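Local atomic coordinates of Pre-mRNA-splicing factor SAD1 (Saccharomyces cerevisiae, PDB entry 4MSX), a protein that promotes assembly of newly made U4 snRNA into the U4/U6 snRNP and is required for pre-mRNA splicing. Residues Y63-F76 and I139-I151. Residues are numbered along the deposited sequence; the frame is centred on the assembly and turned at random.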
# COMPACT_ATOMS: atom_id res chain seq x y z
N TYR A 63 0.30 12.94 36.89
CA TYR A 63 -0.28 11.80 36.16
C TYR A 63 -1.74 11.56 36.52
O TYR A 63 -2.40 10.67 35.95
CB TYR A 63 0.51 10.50 36.42
CG TYR A 63 1.89 10.44 35.80
CD1 TYR A 63 2.24 11.24 34.71
CD2 TYR A 63 2.86 9.56 36.30
CE1 TYR A 63 3.51 11.18 34.14
CE2 TYR A 63 4.14 9.50 35.73
CZ TYR A 63 4.45 10.31 34.65
OH TYR A 63 5.71 10.27 34.07
N ALA A 64 -2.28 12.37 37.41
CA ALA A 64 -3.69 12.19 37.81
C ALA A 64 -4.62 12.31 36.58
O ALA A 64 -5.70 11.68 36.51
CB ALA A 64 -4.10 13.23 38.89
N TYR A 65 -4.20 13.09 35.61
CA TYR A 65 -5.12 13.33 34.50
C TYR A 65 -5.09 12.17 33.46
O TYR A 65 -5.92 12.13 32.55
CB TYR A 65 -4.76 14.61 33.80
CG TYR A 65 -5.04 15.91 34.56
CD1 TYR A 65 -6.30 16.50 34.52
CD2 TYR A 65 -4.02 16.58 35.24
CE1 TYR A 65 -6.55 17.75 35.17
CE2 TYR A 65 -4.26 17.79 35.89
CZ TYR A 65 -5.51 18.37 35.84
OH TYR A 65 -5.68 19.58 36.48
N LEU A 66 -4.14 11.24 33.62
CA LEU A 66 -4.01 10.18 32.59
C LEU A 66 -5.23 9.30 32.55
O LEU A 66 -5.58 8.78 31.50
CB LEU A 66 -2.72 9.37 32.74
CG LEU A 66 -1.45 10.17 32.45
CD1 LEU A 66 -0.25 9.24 32.39
CD2 LEU A 66 -1.54 10.97 31.18
N GLU A 67 -5.93 9.17 33.66
CA GLU A 67 -7.19 8.43 33.62
C GLU A 67 -8.25 9.11 32.76
O GLU A 67 -9.30 8.51 32.49
CB GLU A 67 -7.75 8.20 35.03
CG GLU A 67 -8.15 9.49 35.75
CD GLU A 67 -8.81 9.25 37.13
OE1 GLU A 67 -8.15 8.70 38.06
OE2 GLU A 67 -10.00 9.62 37.27
N THR A 68 -8.03 10.36 32.34
CA THR A 68 -9.05 11.01 31.48
C THR A 68 -8.86 10.69 29.97
O THR A 68 -9.73 11.02 29.14
CB THR A 68 -9.08 12.53 31.61
OG1 THR A 68 -7.84 13.13 31.17
CG2 THR A 68 -9.36 12.92 33.12
N VAL A 69 -7.71 10.10 29.64
CA VAL A 69 -7.38 9.82 28.23
C VAL A 69 -8.33 8.77 27.69
O VAL A 69 -8.66 7.84 28.40
CB VAL A 69 -5.89 9.42 28.11
CG1 VAL A 69 -5.58 8.81 26.76
CG2 VAL A 69 -5.06 10.64 28.29
N VAL A 70 -8.81 8.92 26.45
CA VAL A 70 -9.72 7.92 25.89
C VAL A 70 -9.12 7.42 24.54
O VAL A 70 -9.28 8.05 23.49
CB VAL A 70 -11.17 8.48 25.67
CG1 VAL A 70 -12.11 7.31 25.25
CG2 VAL A 70 -11.71 9.11 26.96
N ARG A 71 -8.39 6.33 24.59
CA ARG A 71 -7.68 5.84 23.40
C ARG A 71 -8.63 5.58 22.23
O ARG A 71 -8.27 5.85 21.09
CB ARG A 71 -6.87 4.59 23.76
CG ARG A 71 -5.65 4.97 24.58
CD ARG A 71 -4.71 3.79 24.80
NE ARG A 71 -5.44 2.70 25.43
CZ ARG A 71 -4.98 1.46 25.53
NH1 ARG A 71 -3.78 1.16 25.04
NH2 ARG A 71 -5.74 0.52 26.07
N GLU A 72 -9.83 5.08 22.51
CA GLU A 72 -10.77 4.74 21.46
C GLU A 72 -11.13 5.96 20.62
O GLU A 72 -11.66 5.79 19.53
CB GLU A 72 -12.05 4.12 22.05
CG GLU A 72 -11.86 2.76 22.76
CD GLU A 72 -11.17 2.83 24.17
OE1 GLU A 72 -10.98 3.94 24.75
OE2 GLU A 72 -10.82 1.74 24.70
N LYS A 73 -10.87 7.19 21.09
CA LYS A 73 -11.27 8.36 20.32
C LYS A 73 -10.10 8.84 19.48
O LYS A 73 -10.22 9.80 18.75
CB LYS A 73 -11.75 9.48 21.27
CG LYS A 73 -13.17 9.15 21.77
CD LYS A 73 -13.79 10.31 22.52
CE LYS A 73 -15.07 9.87 23.22
NZ LYS A 73 -15.94 9.06 22.31
N LEU A 74 -8.94 8.19 19.59
CA LEU A 74 -7.73 8.74 18.98
C LEU A 74 -7.49 8.12 17.58
O LEU A 74 -7.25 6.91 17.47
CB LEU A 74 -6.51 8.46 19.86
CG LEU A 74 -6.74 8.95 21.30
CD1 LEU A 74 -5.47 8.68 22.09
CD2 LEU A 74 -7.10 10.48 21.25
N ASP A 75 -7.50 8.96 16.56
CA ASP A 75 -7.20 8.48 15.16
C ASP A 75 -6.13 9.39 14.61
O ASP A 75 -6.30 10.62 14.57
CB ASP A 75 -8.46 8.55 14.28
CG ASP A 75 -8.24 7.93 12.88
OD1 ASP A 75 -7.18 8.19 12.25
OD2 ASP A 75 -9.12 7.16 12.42
N PHE A 76 -4.97 8.83 14.27
CA PHE A 76 -3.87 9.65 13.77
C PHE A 76 -3.71 9.58 12.23
O PHE A 76 -2.72 10.03 11.67
CB PHE A 76 -2.61 9.19 14.47
CG PHE A 76 -2.64 9.48 15.96
CD1 PHE A 76 -2.62 10.80 16.40
CD2 PHE A 76 -2.74 8.45 16.88
CE1 PHE A 76 -2.65 11.09 17.79
CE2 PHE A 76 -2.78 8.70 18.27
CZ PHE A 76 -2.73 10.03 18.73
N ILE A 139 5.04 16.44 29.69
CA ILE A 139 5.02 15.24 30.51
C ILE A 139 6.33 14.48 30.21
O ILE A 139 6.52 13.93 29.12
CB ILE A 139 3.80 14.34 30.24
CG1 ILE A 139 2.50 15.11 30.48
CG2 ILE A 139 3.83 13.11 31.13
CD1 ILE A 139 1.21 14.25 30.27
N LEU A 140 7.25 14.49 31.17
CA LEU A 140 8.55 13.86 30.96
C LEU A 140 8.50 12.35 31.22
O LEU A 140 7.56 11.86 31.85
CB LEU A 140 9.61 14.51 31.85
CG LEU A 140 9.75 16.02 31.66
CD1 LEU A 140 10.66 16.60 32.74
CD2 LEU A 140 10.28 16.35 30.27
N HIS A 141 9.52 11.63 30.75
CA HIS A 141 9.60 10.18 30.98
C HIS A 141 8.33 9.51 30.52
O HIS A 141 7.85 8.56 31.15
CB HIS A 141 9.79 9.87 32.46
CG HIS A 141 10.76 10.78 33.15
ND1 HIS A 141 12.07 10.91 32.75
CD2 HIS A 141 10.61 11.61 34.21
CE1 HIS A 141 12.69 11.78 33.53
NE2 HIS A 141 11.82 12.22 34.43
N ASP A 142 7.75 10.02 29.43
CA ASP A 142 6.53 9.47 28.88
C ASP A 142 6.78 8.01 28.46
O ASP A 142 5.85 7.20 28.41
CB ASP A 142 6.06 10.31 27.69
CG ASP A 142 7.02 10.26 26.52
OD1 ASP A 142 7.43 9.14 26.12
OD2 ASP A 142 7.36 11.33 26.00
N GLY A 143 8.06 7.69 28.24
CA GLY A 143 8.51 6.33 27.93
C GLY A 143 8.33 5.30 29.03
O GLY A 143 8.26 4.11 28.76
N GLU A 144 8.25 5.73 30.28
CA GLU A 144 7.99 4.76 31.35
C GLU A 144 6.49 4.48 31.53
O GLU A 144 6.12 3.60 32.30
CB GLU A 144 8.64 5.21 32.67
N VAL A 145 5.64 5.22 30.81
CA VAL A 145 4.19 5.13 31.05
C VAL A 145 3.52 4.37 29.93
O VAL A 145 3.53 4.82 28.79
CB VAL A 145 3.54 6.55 31.14
CG1 VAL A 145 2.08 6.44 31.55
CG2 VAL A 145 4.32 7.41 32.10
N GLN A 146 2.93 3.23 30.27
CA GLN A 146 2.34 2.32 29.31
C GLN A 146 1.29 3.01 28.41
O GLN A 146 1.27 2.84 27.18
CB GLN A 146 1.63 1.21 30.07
CG GLN A 146 1.10 0.10 29.19
CD GLN A 146 1.90 -1.20 29.34
OE1 GLN A 146 2.89 -1.25 30.10
NE2 GLN A 146 1.49 -2.24 28.62
N LEU A 147 0.39 3.76 29.03
CA LEU A 147 -0.63 4.48 28.27
C LEU A 147 0.01 5.40 27.24
O LEU A 147 -0.41 5.46 26.07
CB LEU A 147 -1.53 5.31 29.20
CG LEU A 147 -2.65 6.05 28.45
CD1 LEU A 147 -3.76 5.10 28.00
CD2 LEU A 147 -3.21 7.14 29.37
N LEU A 148 1.01 6.15 27.67
CA LEU A 148 1.64 7.12 26.78
C LEU A 148 2.48 6.45 25.67
O LEU A 148 2.48 6.92 24.51
CB LEU A 148 2.48 8.10 27.58
CG LEU A 148 1.66 8.98 28.56
CD1 LEU A 148 2.52 10.08 29.19
CD2 LEU A 148 0.45 9.59 27.85
N ASN A 149 3.21 5.38 26.01
CA ASN A 149 3.94 4.63 25.00
C ASN A 149 2.96 4.18 23.92
O ASN A 149 3.25 4.27 22.74
CB ASN A 149 4.59 3.35 25.60
CG ASN A 149 5.77 3.66 26.52
OD1 ASN A 149 6.48 4.67 26.35
ND2 ASN A 149 6.00 2.78 27.50
N SER A 150 1.84 3.62 24.35
CA SER A 150 0.81 3.11 23.47
C SER A 150 0.34 4.20 22.51
O SER A 150 0.20 3.97 21.31
CB SER A 150 -0.36 2.68 24.35
OG SER A 150 -1.48 2.22 23.64
N ILE A 151 0.10 5.41 23.03
CA ILE A 151 -0.41 6.49 22.17
C ILE A 151 0.62 7.01 21.23
O ILE A 151 0.35 7.23 20.04
CB ILE A 151 -0.98 7.69 23.05
CG1 ILE A 151 -2.28 7.23 23.70
CG2 ILE A 151 -1.22 8.92 22.18
CD1 ILE A 151 -2.70 8.17 24.90
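Leu66, Val69 and Arg71 pack against Val145, Leu147 and Ile151 in a mainly apolar contact inside the predicted degenerate UBP-type zinc finger. The irregular segment 63-76, which precedes strand 91-94, lies along the start of helix 146-155 and the turn before it. Leu147 sits in the middle. CG anti to the backbone N (chi1 -178°) points the fork of Leu147 at segment 63-76, and the two methyls take different partners. Leu147 and Val69 reach toward each other, Leu147 CD2 lying 3.7 Å from Val69 CB and also resting on the carbonyl oxygen of Leu66. Leu147 CD1 lies 3.6 Å from Arg71 CD, where the two side chains cross at a slant. The arginine chain bends at chi3 (-56°). That bend brings the guanidinium to the helix, where Arg71 NH1 donates to Ser150 OG at 2.9 Å. The hydroxyl oxygen lies at the edge of the guanidinium, in its plane, but the N-H...O angle is only 144°. Were Arg71 an alanine, Ser150 OG would probably lose this donor and Leu147 CD1 the aliphatic chain beside it. Farther along the helix, Ile151 CD1 presses end-on against Val69 CG1 at 3.5 Å, a tight fit. Ile151 CG1 touches Leu74 CD1, and Ile151 CG2 touches Phe76 CZ. Phe76 also reaches Leu123 and Ala154, joining this layer to the antiparallel sheet and to the last turn of helix 146-155. The side chain of Leu74 is about 8 Å from the bound zinc ion, so the packing lies close to the metal site without forming it. At the other end, Leu66 CD1 meets Val145 CG1, while Leu66 and Leu148 cross at about a right angle, their CD2 methyls in contact. Tyr63 closes this end: Ile139 CG2 touches CE1 at the ring edge, and Tyr63 OH makes a weak 3.3 Å hydrogen bond to Leu140 O.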